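Local coordinates for chitin oligosaccharide binding protein NagB2 (Paenibacillus sp. FPU-7, PDB 7EHU) that binds the chitin oligosaccharides N,N'-diacetylchitobiose and N,N',N''-triacetylchitotriose, probably as the solute-binding protein of an uptake system, at residues A[121-129]-A[354-362]; A[147-158]-A[269-279]. All coordinates share one frame; numbering follows the deposited sequence. Where two conformers were deposited one is given.

Interaction 1 (A[121-129]-A[354-362]); sequences LGLEDKFFE and RVPSMKGVP
The carbonyl oxygen of Ser357 is gripped twice: Phe128 N donates to Ser357 O at 3.1 Å, and a water donates to the same oxygen at 2.8 Å while accepting from Glu129 N. Two residues on, Lys359 N donates to Lys126 O at 2.9 Å, and the two backbone bonds frame Phe127 and Met358 as a single isolated beta bridge between two irregular loops of the solute-binding fold. The Met358 side chain packs against the Phe127 ring and Leu123. Its CG lies over one face of the Phe127 ring, a CH-pi contact, and the sulfur stands obliquely to the same ring as a Met-aromatic pair. A bend at the last torsion (chi3 75°) carries the methyl CE to Leu123 CD2, 3.6 Å away. Behind it, Met358 also touches Leu342 of helix 342-352, and Gln345 OE1 of that helix accepts from both Ser357 N and Met358 N. At the exposed side Lys359 runs past Phe128 in the opposite sense, its CG over one ring face, 4.1 Å from the centroid, while Trp314 also meets this phenylalanine ring. Beyond CG the lysine chain is extended, which takes the ammonium to the backbone of the neighbouring turn; Lys359 NZ donates to Asp125 O at 2.8 Å, tilted 27° from the carbonyl plane.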
loop_
_atom_site.group_PDB
_atom_site.type_symbol
_atom_site.label_atom_id
_atom_site.label_comp_id
_atom_site.label_asym_id
_atom_site.label_seq_id
_atom_site.Cartn_x
_atom_site.Cartn_y
_atom_site.Cartn_z
ATOM N N LEU A 121 -16.810 15.351 16.198
ATOM C CA LEU A 121 -16.927 15.683 14.785
ATOM C C LEU A 121 -17.967 14.841 14.048
ATOM O O LEU A 121 -18.126 15.003 12.838
ATOM C CB LEU A 121 -15.568 15.522 14.104
ATOM C CG LEU A 121 -14.472 16.452 14.613
ATOM C CD1 LEU A 121 -13.170 16.179 13.859
ATOM C CD2 LEU A 121 -14.861 17.910 14.504
ATOM N N GLY A 122 -18.667 13.941 14.735
ATOM C CA GLY A 122 -19.633 13.087 14.079
ATOM C C GLY A 122 -19.063 11.989 13.208
ATOM O O GLY A 122 -19.782 11.465 12.351
ATOM N N LEU A 123 -17.809 11.596 13.435
ATOM C CA LEU A 123 -17.065 10.703 12.552
ATOM C C LEU A 123 -16.909 9.291 13.108
ATOM O O LEU A 123 -16.294 8.456 12.448
ATOM C CB LEU A 123 -15.680 11.309 12.268
ATOM C CG LEU A 123 -15.659 12.506 11.313
ATOM C CD1 LEU A 123 -14.269 13.170 11.353
ATOM C CD2 LEU A 123 -16.016 12.116 9.893
ATOM N N GLU A 124 -17.460 8.985 14.288
ATOM C CA GLU A 124 -17.105 7.728 14.952
ATOM C C GLU A 124 -17.328 6.507 14.080
ATOM O O GLU A 124 -16.525 5.567 14.093
ATOM C CB GLU A 124 -17.953 7.529 16.208
ATOM C CG GLU A 124 -17.720 8.528 17.261
ATOM C CD GLU A 124 -18.657 8.328 18.403
ATOM O OE1 GLU A 124 -18.214 7.698 19.383
ATOM O OE2 GLU A 124 -19.846 8.741 18.264
ATOM N N ASP A 125 -18.457 6.473 13.388
ATOM C CA ASP A 125 -18.925 5.311 12.644
ATOM C C ASP A 125 -18.744 5.436 11.133
ATOM O O ASP A 125 -19.321 4.638 10.383
ATOM C CB ASP A 125 -20.413 5.105 12.932
ATOM C CG ASP A 125 -20.724 5.170 14.408
ATOM O OD1 ASP A 125 -20.364 4.200 15.090
ATOM O OD2 ASP A 125 -21.343 6.150 14.889
ATOM N N LYS A 126 -17.991 6.427 10.666
ATOM C CA LYS A 126 -17.984 6.789 9.255
ATOM C C LYS A 126 -16.976 6.017 8.422
ATOM O O LYS A 126 -17.042 6.063 7.194
ATOM C CB LYS A 126 -17.733 8.294 9.125
ATOM C CG LYS A 126 -18.955 9.168 9.264
ATOM C CD LYS A 126 -19.880 8.832 10.403
ATOM C CE LYS A 126 -21.157 9.677 10.307
ATOM N NZ LYS A 126 -21.888 9.550 11.554
ATOM N N PHE A 127 -16.039 5.325 9.035
ATOM C CA PHE A 127 -14.983 4.631 8.312
ATOM C C PHE A 127 -15.338 3.165 8.119
ATOM O O PHE A 127 -15.883 2.522 9.002
ATOM C CB PHE A 127 -13.650 4.786 9.061
ATOM C CG PHE A 127 -13.162 6.215 9.094
ATOM C CD1 PHE A 127 -13.618 7.100 10.053
ATOM C CD2 PHE A 127 -12.295 6.702 8.129
ATOM C CE1 PHE A 127 -13.203 8.399 10.068
ATOM C CE2 PHE A 127 -11.889 8.008 8.138
ATOM C CZ PHE A 127 -12.327 8.854 9.111
ATOM N N PHE A 128 -14.990 2.615 6.961
ATOM C CA PHE A 128 -15.210 1.186 6.761
ATOM C C PHE A 128 -14.540 0.372 7.867
ATOM O O PHE A 128 -15.137 -0.561 8.415
ATOM C CB PHE A 128 -14.691 0.744 5.391
ATOM C CG PHE A 128 -15.519 1.222 4.235
ATOM C CD1 PHE A 128 -16.748 0.661 3.951
ATOM C CD2 PHE A 128 -15.070 2.249 3.436
ATOM C CE1 PHE A 128 -17.495 1.121 2.872
ATOM C CE2 PHE A 128 -15.819 2.698 2.371
ATOM C CZ PHE A 128 -17.023 2.141 2.097
ATOM N N GLU A 129 -13.272 0.655 8.158
ATOM C CA GLU A 129 -12.508 -0.140 9.116
ATOM C C GLU A 129 -11.408 0.693 9.747
ATOM O O GLU A 129 -10.494 1.131 9.040
ATOM C CB GLU A 129 -11.863 -1.344 8.438
ATOM C CG GLU A 129 -12.804 -2.417 7.963
ATOM C CD GLU A 129 -12.102 -3.640 7.375
ATOM O OE1 GLU A 129 -10.849 -3.759 7.462
ATOM O OE2 GLU A 129 -12.829 -4.546 6.905
ATOM N N ARG A 354 -9.308 7.403 -6.447
ATOM C CA ARG A 354 -8.845 7.039 -5.111
ATOM C C ARG A 354 -10.002 6.418 -4.319
ATOM O O ARG A 354 -11.110 6.952 -4.276
ATOM C CB ARG A 354 -8.210 8.249 -4.401
ATOM C CG ARG A 354 -7.062 8.957 -5.207
ATOM C CD ARG A 354 -5.905 9.590 -4.371
ATOM N NE ARG A 354 -6.350 10.796 -3.650
ATOM C CZ ARG A 354 -6.512 12.000 -4.200
ATOM N NH1 ARG A 354 -6.275 12.241 -5.493
ATOM N NH2 ARG A 354 -6.956 12.991 -3.454
ATOM N N VAL A 355 -9.729 5.274 -3.714
ATOM C CA VAL A 355 -10.709 4.398 -3.074
ATOM C C VAL A 355 -11.134 4.950 -1.719
ATOM O O VAL A 355 -10.267 5.109 -0.856
ATOM C CB VAL A 355 -10.053 3.018 -2.882
ATOM C CG1 VAL A 355 -10.888 2.103 -2.025
ATOM C CG2 VAL A 355 -9.718 2.369 -4.218
ATOM N N PRO A 356 -12.424 5.227 -1.462
ATOM C CA PRO A 356 -12.788 5.863 -0.182
ATOM C C PRO A 356 -12.448 5.029 1.043
ATOM O O PRO A 356 -12.504 3.794 1.034
ATOM C CB PRO A 356 -14.302 6.051 -0.289
ATOM C CG PRO A 356 -14.537 6.161 -1.763
ATOM C CD PRO A 356 -13.572 5.206 -2.399
ATOM N N SER A 357 -12.113 5.736 2.121
ATOM C CA SER A 357 -12.087 5.123 3.445
ATOM C C SER A 357 -13.365 5.356 4.234
ATOM O O SER A 357 -13.556 4.712 5.273
ATOM C CB SER A 357 -10.907 5.656 4.250
ATOM O OG SER A 357 -11.044 7.052 4.402
ATOM N N MET A 358 -14.231 6.263 3.779
ATOM C CA MET A 358 -15.468 6.627 4.457
ATOM C C MET A 358 -16.644 6.083 3.671
ATOM O O MET A 358 -16.588 5.979 2.447
ATOM C CB MET A 358 -15.567 8.158 4.517
ATOM C CG MET A 358 -14.510 8.758 5.460
ATOM S SD MET A 358 -14.586 10.548 5.533
ATOM C CE MET A 358 -16.077 10.716 6.549
ATOM N N LYS A 359 -17.695 5.717 4.399
ATOM C CA LYS A 359 -18.890 5.109 3.823
ATOM C C LYS A 359 -19.797 6.128 3.144
ATOM O O LYS A 359 -19.876 7.280 3.539
ATOM C CB LYS A 359 -19.708 4.437 4.934
ATOM C CG LYS A 359 -18.990 3.328 5.688
ATOM C CD LYS A 359 -19.782 2.866 6.895
ATOM C CE LYS A 359 -18.921 2.285 7.962
ATOM N NZ LYS A 359 -19.642 2.073 9.223
ATOM N N GLY A 360 -20.526 5.672 2.135
ATOM C CA GLY A 360 -21.579 6.482 1.562
ATOM C C GLY A 360 -21.217 7.381 0.402
ATOM O O GLY A 360 -22.056 8.195 -0.006
ATOM N N VAL A 361 -20.007 7.277 -0.142
ATOM C CA VAL A 361 -19.677 8.051 -1.338
ATOM C C VAL A 361 -20.496 7.491 -2.500
ATOM O O VAL A 361 -20.391 6.298 -2.785
ATOM C CB VAL A 361 -18.172 7.982 -1.636
ATOM C CG1 VAL A 361 -17.868 8.656 -2.956
ATOM C CG2 VAL A 361 -17.361 8.567 -0.492
ATOM N N PRO A 362 -21.311 8.281 -3.200
ATOM C CA PRO A 362 -22.085 7.721 -4.316
ATOM C C PRO A 362 -21.189 7.264 -5.457
ATOM O O PRO A 362 -20.072 7.754 -5.647
ATOM C CB PRO A 362 -22.986 8.889 -4.749
ATOM C CG PRO A 362 -22.977 9.843 -3.622
ATOM C CD PRO A 362 -21.632 9.703 -2.985
HETATM O O HOH W 1 -11.906 2.831 6.604
#

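Interaction 2 (A[147-158]-A[269-279]); sequences FVEGFYYNTKLF and AAMLFDGSWAT. With NAG (2-acetamido-2-deoxy-beta-D-glucopyranose), chain B; NAG (2-acetamido-2-deoxy-beta-D-glucopyranose), chain C; NAG (2-acetamido-2-deoxy-beta-D-glucopyranose), chain D.
Strands 147-154 and 271-275 run antiparallel, their short axes 4.5 Å apart at closest approach and at 152°. Gly150 with Asp274 and Tyr152 with Leu272 are hydrogen-bonded pairs, and Asn154 N extends the ladder to Ala270 O before its side chain caps helix 155-160 through Leu157 N. On the sheet face of Phe151 and Phe273, the edge of Phe273 meets the face of Phe151 in a T-shaped pair, CD1 of Phe273 lying 3.6 Å from CE2 of Phe151; Met271 SD sits obliquely to that Phe151 ring. On the other face Tyr152 OH hydrogen-bonds Thr279 OG1 at 2.8 Å. Past the strand end, Trp277 lays one indole face under the chain C sugar, the other over Gly275 CA, while Tyr257 OH holds its NE1. Phe147 CB packs 3.7 Å from Trp277 CZ3, and the Phe147 ring carries C6 of the chain D sugar over one face. With an alanine in place of Trp277 the central sugar would probably lose its aromatic platform and Phe147 CB its ring neighbour. Trp277 O also accepts from N2 of the chain B sugar at 3.1 Å; a ring face against a sugar beside such polar grips is typical of carbohydrate-binding sites.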
loop_
_atom_site.group_PDB
_atom_site.type_symbol
_atom_site.label_atom_id
_atom_site.label_comp_id
_atom_site.label_asym_id
_atom_site.label_seq_id
_atom_site.Cartn_x
_atom_site.Cartn_y
_atom_site.Cartn_z
ATOM N N PHE A 147 -7.319 0.123 0.059
ATOM C CA PHE A 147 -6.516 -0.441 -1.016
ATOM C C PHE A 147 -6.828 -1.919 -1.189
ATOM O O PHE A 147 -7.249 -2.606 -0.256
ATOM C CB PHE A 147 -4.986 -0.265 -0.801
ATOM C CG PHE A 147 -4.382 -1.280 0.143
ATOM C CD1 PHE A 147 -4.496 -1.140 1.531
ATOM C CD2 PHE A 147 -3.724 -2.380 -0.355
ATOM C CE1 PHE A 147 -3.962 -2.084 2.378
ATOM C CE2 PHE A 147 -3.183 -3.337 0.505
ATOM C CZ PHE A 147 -3.323 -3.200 1.862
ATOM N N VAL A 148 -6.596 -2.393 -2.414
ATOM C CA VAL A 148 -6.312 -3.797 -2.676
ATOM C C VAL A 148 -5.055 -3.833 -3.541
ATOM O O VAL A 148 -4.691 -2.835 -4.176
ATOM C CB VAL A 148 -7.464 -4.543 -3.385
ATOM C CG1 VAL A 148 -8.642 -4.718 -2.432
ATOM C CG2 VAL A 148 -7.877 -3.865 -4.671
ATOM N N GLU A 149 -4.388 -5.000 -3.568
ATOM C CA GLU A 149 -3.288 -5.269 -4.485
ATOM C C GLU A 149 -3.688 -6.410 -5.400
ATOM O O GLU A 149 -4.378 -7.332 -4.971
ATOM C CB GLU A 149 -1.974 -5.573 -3.744
ATOM C CG GLU A 149 -1.479 -4.379 -2.930
ATOM C CD GLU A 149 -0.186 -4.588 -2.199
ATOM O OE1 GLU A 149 0.517 -5.607 -2.442
ATOM O OE2 GLU A 149 0.127 -3.708 -1.347
ATOM N N GLY A 150 -3.252 -6.311 -6.653
ATOM C CA GLY A 150 -3.586 -7.294 -7.663
ATOM C C GLY A 150 -2.869 -6.956 -8.951
ATOM O O GLY A 150 -2.035 -6.056 -8.988
ATOM N N PHE A 151 -3.194 -7.698 -10.013
ATOM C CA PHE A 151 -2.558 -7.522 -11.318
ATOM C C PHE A 151 -3.372 -6.598 -12.214
ATOM O O PHE A 151 -4.457 -6.961 -12.671
ATOM C CB PHE A 151 -2.376 -8.857 -12.035
ATOM C CG PHE A 151 -1.283 -9.716 -11.478
ATOM C CD1 PHE A 151 0.046 -9.481 -11.788
ATOM C CD2 PHE A 151 -1.592 -10.772 -10.635
ATOM C CE1 PHE A 151 1.052 -10.287 -11.271
ATOM C CE2 PHE A 151 -0.595 -11.583 -10.130
ATOM C CZ PHE A 151 0.722 -11.343 -10.450
ATOM N N TYR A 152 -2.835 -5.419 -12.486
ATOM C CA TYR A 152 -3.256 -4.674 -13.656
ATOM C C TYR A 152 -2.664 -5.376 -14.881
ATOM O O TYR A 152 -1.533 -5.867 -14.835
ATOM C CB TYR A 152 -2.692 -3.261 -13.587
ATOM C CG TYR A 152 -3.252 -2.399 -12.481
ATOM C CD1 TYR A 152 -4.372 -1.601 -12.680
ATOM C CD2 TYR A 152 -2.627 -2.354 -11.233
ATOM C CE1 TYR A 152 -4.859 -0.773 -11.676
ATOM C CE2 TYR A 152 -3.100 -1.556 -10.249
ATOM C CZ TYR A 152 -4.205 -0.756 -10.466
ATOM O OH TYR A 152 -4.644 0.058 -9.442
ATOM N N TYR A 153 -3.406 -5.445 -15.982
ATOM C CA TYR A 153 -2.872 -6.117 -17.159
ATOM C C TYR A 153 -3.337 -5.436 -18.438
ATOM O O TYR A 153 -4.366 -4.759 -18.492
ATOM C CB TYR A 153 -3.163 -7.628 -17.147
ATOM C CG TYR A 153 -4.516 -8.054 -17.667
ATOM C CD1 TYR A 153 -5.637 -8.033 -16.844
ATOM C CD2 TYR A 153 -4.662 -8.560 -18.956
ATOM C CE1 TYR A 153 -6.855 -8.472 -17.292
ATOM C CE2 TYR A 153 -5.891 -9.006 -19.418
ATOM C CZ TYR A 153 -6.982 -8.968 -18.580
ATOM O OH TYR A 153 -8.185 -9.413 -19.047
ATOM N N ASN A 154 -2.515 -5.607 -19.462
ATOM C CA ASN A 154 -2.743 -5.031 -20.780
ATOM C C ASN A 154 -3.512 -6.035 -21.628
ATOM O O ASN A 154 -2.985 -7.087 -21.993
ATOM C CB ASN A 154 -1.395 -4.652 -21.367
ATOM C CG ASN A 154 -1.506 -3.927 -22.673
ATOM O OD1 ASN A 154 -2.347 -4.253 -23.515
ATOM N ND2 ASN A 154 -0.702 -2.890 -22.828
ATOM N N THR A 155 -4.766 -5.705 -21.915
ATOM C CA THR A 155 -5.625 -6.629 -22.634
ATOM C C THR A 155 -5.185 -6.773 -24.084
ATOM O O THR A 155 -5.427 -7.819 -24.698
ATOM C CB THR A 155 -7.085 -6.157 -22.567
ATOM O OG1 THR A 155 -7.182 -4.767 -22.931
ATOM C CG2 THR A 155 -7.656 -6.335 -21.170
ATOM N N LYS A 156 -4.544 -5.742 -24.641
ATOM C CA LYS A 156 -4.015 -5.813 -26.004
ATOM C C LYS A 156 -2.813 -6.742 -26.075
ATOM O O LYS A 156 -2.738 -7.602 -26.952
ATOM C CB LYS A 156 -3.619 -4.400 -26.449
ATOM C CG LYS A 156 -3.234 -4.137 -27.893
ATOM C CD LYS A 156 -1.751 -4.391 -27.962
ATOM C CE LYS A 156 -1.065 -3.946 -29.222
ATOM N NZ LYS A 156 0.410 -4.330 -29.220
ATOM N N LEU A 157 -1.847 -6.573 -25.167
ATOM C CA LEU A 157 -0.679 -7.442 -25.191
ATOM C C LEU A 157 -1.067 -8.881 -24.896
ATOM O O LEU A 157 -0.514 -9.812 -25.487
ATOM C CB LEU A 157 0.366 -6.947 -24.193
ATOM C CG LEU A 157 1.045 -5.623 -24.529
ATOM C CD1 LEU A 157 1.935 -5.197 -23.373
ATOM C CD2 LEU A 157 1.852 -5.684 -25.833
ATOM N N PHE A 158 -2.008 -9.097 -23.970
ATOM C CA PHE A 158 -2.490 -10.454 -23.736
ATOM C C PHE A 158 -3.049 -11.050 -25.027
ATOM O O PHE A 158 -2.701 -12.169 -25.402
ATOM C CB PHE A 158 -3.552 -10.483 -22.620
ATOM C CG PHE A 158 -3.001 -10.704 -21.222
ATOM C CD1 PHE A 158 -1.875 -10.023 -20.774
ATOM C CD2 PHE A 158 -3.630 -11.570 -20.338
ATOM C CE1 PHE A 158 -1.397 -10.196 -19.477
ATOM C CE2 PHE A 158 -3.144 -11.758 -19.048
ATOM C CZ PHE A 158 -2.013 -11.083 -18.629
ATOM N N ALA A 269 5.366 -3.773 -20.806
ATOM C CA ALA A 269 5.250 -5.047 -20.111
ATOM C C ALA A 269 3.770 -5.363 -19.981
ATOM O O ALA A 269 2.940 -4.460 -19.960
ATOM C CB ALA A 269 5.867 -5.009 -18.718
ATOM N N ALA A 270 3.438 -6.646 -19.869
ATOM C CA ALA A 270 2.041 -7.060 -19.993
ATOM C C ALA A 270 1.208 -6.914 -18.721
ATOM O O ALA A 270 -0.019 -6.849 -18.818
ATOM C CB ALA A 270 1.975 -8.515 -20.459
ATOM N N MET A 271 1.821 -6.885 -17.545
ATOM C CA MET A 271 1.065 -6.750 -16.306
ATOM C C MET A 271 1.933 -6.111 -15.241
ATOM O O MET A 271 3.148 -5.983 -15.389
ATOM C CB MET A 271 0.501 -8.094 -15.833
ATOM C CG MET A 271 1.566 -9.070 -15.370
ATOM S SD MET A 271 0.984 -10.781 -15.204
ATOM C CE MET A 271 1.304 -11.359 -16.860
ATOM N N LEU A 272 1.280 -5.733 -14.149
ATOM C CA LEU A 272 1.914 -5.000 -13.056
ATOM C C LEU A 272 1.177 -5.358 -11.779
ATOM O O LEU A 272 -0.038 -5.163 -11.711
ATOM C CB LEU A 272 1.791 -3.495 -13.308
ATOM C CG LEU A 272 2.331 -2.576 -12.215
ATOM C CD1 LEU A 272 3.851 -2.453 -12.338
ATOM C CD2 LEU A 272 1.716 -1.218 -12.291
ATOM N N PHE A 273 1.879 -5.882 -10.785
ATOM C CA PHE A 273 1.279 -6.157 -9.489
ATOM C C PHE A 273 1.427 -4.910 -8.626
ATOM O O PHE A 273 2.552 -4.468 -8.358
ATOM C CB PHE A 273 1.912 -7.387 -8.821
ATOM C CG PHE A 273 1.076 -7.899 -7.690
ATOM C CD1 PHE A 273 0.039 -8.776 -7.938
ATOM C CD2 PHE A 273 1.252 -7.437 -6.398
ATOM C CE1 PHE A 273 -0.786 -9.209 -6.919
ATOM C CE2 PHE A 273 0.404 -7.859 -5.373
ATOM C CZ PHE A 273 -0.601 -8.746 -5.625
ATOM N N ASP A 274 0.311 -4.299 -8.258
ATOM C CA ASP A 274 0.389 -3.014 -7.580
ATOM C C ASP A 274 -0.882 -2.775 -6.787
ATOM O O ASP A 274 -1.880 -3.493 -6.927
ATOM C CB ASP A 274 0.617 -1.885 -8.598
ATOM C CG ASP A 274 1.486 -0.761 -8.069
ATOM O OD1 ASP A 274 1.464 -0.490 -6.840
ATOM O OD2 ASP A 274 2.124 -0.093 -8.888
ATOM N N GLY A 275 -0.819 -1.750 -5.933
ATOM C CA GLY A 275 -1.967 -1.326 -5.187
ATOM C C GLY A 275 -2.898 -0.448 -5.987
ATOM O O GLY A 275 -2.525 0.150 -6.999
ATOM N N SER A 276 -4.132 -0.347 -5.500
ATOM C CA SER A 276 -5.177 0.356 -6.239
ATOM C C SER A 276 -4.938 1.848 -6.284
ATOM O O SER A 276 -5.555 2.532 -7.108
ATOM C CB SER A 276 -6.558 -0.025 -5.734
ATOM O OG SER A 276 -6.634 0.053 -4.327
ATOM N N TRP A 277 -4.017 2.353 -5.467
ATOM C CA TRP A 277 -3.597 3.757 -5.527
ATOM C C TRP A 277 -2.804 4.079 -6.789
ATOM O O TRP A 277 -2.531 5.256 -7.039
ATOM C CB TRP A 277 -2.755 4.089 -4.263
ATOM C CG TRP A 277 -1.495 3.254 -4.230
ATOM C CD1 TRP A 277 -0.377 3.413 -5.007
ATOM C CD2 TRP A 277 -1.250 2.082 -3.436
ATOM N NE1 TRP A 277 0.533 2.421 -4.765
ATOM C CE2 TRP A 277 0.020 1.588 -3.801
ATOM C CE3 TRP A 277 -1.982 1.409 -2.454
ATOM C CZ2 TRP A 277 0.557 0.443 -3.227
ATOM C CZ3 TRP A 277 -1.443 0.279 -1.881
ATOM C CH2 TRP A 277 -0.181 -0.190 -2.261
ATOM N N ALA A 278 -2.483 3.068 -7.603
ATOM C CA ALA A 278 -1.778 3.281 -8.865
ATOM C C ALA A 278 -2.720 3.590 -10.019
ATOM O O ALA A 278 -2.252 3.948 -11.102
ATOM C CB ALA A 278 -0.978 2.019 -9.229
ATOM N N THR A 279 -4.040 3.439 -9.828
ATOM C CA THR A 279 -4.971 3.529 -10.954
ATOM C C THR A 279 -4.831 4.833 -11.721
ATOM O O THR A 279 -4.879 4.836 -12.957
ATOM C CB THR A 279 -6.406 3.335 -10.470
ATOM O OG1 THR A 279 -6.542 1.994 -10.019
ATOM C CG2 THR A 279 -7.428 3.599 -11.579
HETATM C C1 NAG B . -1.672 8.967 -5.022
HETATM C C2 NAG B . -0.415 8.120 -5.289
HETATM C C3 NAG B . -0.317 6.965 -4.299
HETATM C C4 NAG B . -0.623 7.399 -2.870
HETATM C C5 NAG B . -1.845 8.304 -2.814
HETATM C C6 NAG B . -2.104 8.874 -1.442
HETATM C C7 NAG B . 0.356 7.924 -7.638
HETATM C C8 NAG B . 0.099 7.248 -8.960
HETATM N N2 NAG B . -0.472 7.590 -6.642
HETATM O O1 NAG B . -1.690 10.085 -5.839
HETATM O O3 NAG B . 0.984 6.392 -4.417
HETATM O O4 NAG B . -1.014 6.245 -2.128
HETATM O O5 NAG B . -1.675 9.405 -3.708
HETATM O O6 NAG B . -0.928 9.419 -0.870
HETATM O O7 NAG B . 1.289 8.713 -7.471
HETATM C C1 NAG C . -0.072 5.665 -1.238
HETATM C C2 NAG C . -0.877 4.709 -0.374
HETATM C C3 NAG C . 0.042 3.833 0.472
HETATM C C4 NAG C . 1.154 3.212 -0.363
HETATM C C5 NAG C . 1.845 4.313 -1.155
HETATM C C6 NAG C . 2.934 3.827 -2.078
HETATM C C7 NAG C . -3.090 5.615 0.287
HETATM C C8 NAG C . -3.810 6.451 1.295
HETATM N N2 NAG C . -1.775 5.456 0.496
HETATM O O3 NAG C . -0.765 2.841 1.086
HETATM O O4 NAG C . 2.124 2.629 0.502
HETATM O O5 NAG C . 0.871 4.965 -1.978
HETATM O O6 NAG C . 3.592 4.922 -2.706
HETATM O O7 NAG C . -3.677 5.093 -0.657
HETATM C C1 NAG D . 2.227 1.233 0.517
HETATM C C2 NAG D . 3.423 0.872 1.364
HETATM C C3 NAG D . 3.491 -0.638 1.587
HETATM C C4 NAG D . 2.172 -1.148 2.155
HETATM C C5 NAG D . 1.009 -0.710 1.270
HETATM C C6 NAG D . -0.347 -1.090 1.827
HETATM C C7 NAG D . 5.405 2.312 1.368
HETATM C C8 NAG D . 6.676 2.685 0.653
HETATM N N2 NAG D . 4.666 1.363 0.791
HETATM O O3 NAG D . 4.570 -0.907 2.473
HETATM O O4 NAG D . 2.142 -2.571 2.227
HETATM O O5 NAG D . 1.041 0.718 1.116
HETATM O O6 NAG D . -0.579 -0.507 3.100
HETATM O O7 NAG D . 5.072 2.838 2.431
HETATM O O HOH W 2 -4.645 -3.085 -7.061
HETATM O O HOH W 3 1.220 -2.535 -20.727
#

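In the fold
Interaction 2 is nested along the chain inside the loop closed by interaction 1: 121-129 comes first, then 147-158, 269-279 and finally 354-362. Their centres lie 26 Å apart, yet the two meet where Val355 CG2 packs 3.9 Å from Ser276 OG. Strand 309-320 borders both, through Trp314 beside interaction 1 and through backbone bonds of Asn311 and Gly313 to the start of 147-158. Strand 138-154 is also shared, since Pro143 O accepts from Ser357 OG before the strand enters interaction 2. Interaction 1 thus ties two loops partly at the surface, where the side chain of Ser357 lies about 8 Å from a bound sugar. Interaction 2 is a buried strand pair; Phe147 on its strand and Trp277 in the 3-10 turn after strand 271-275 line the glycan pocket.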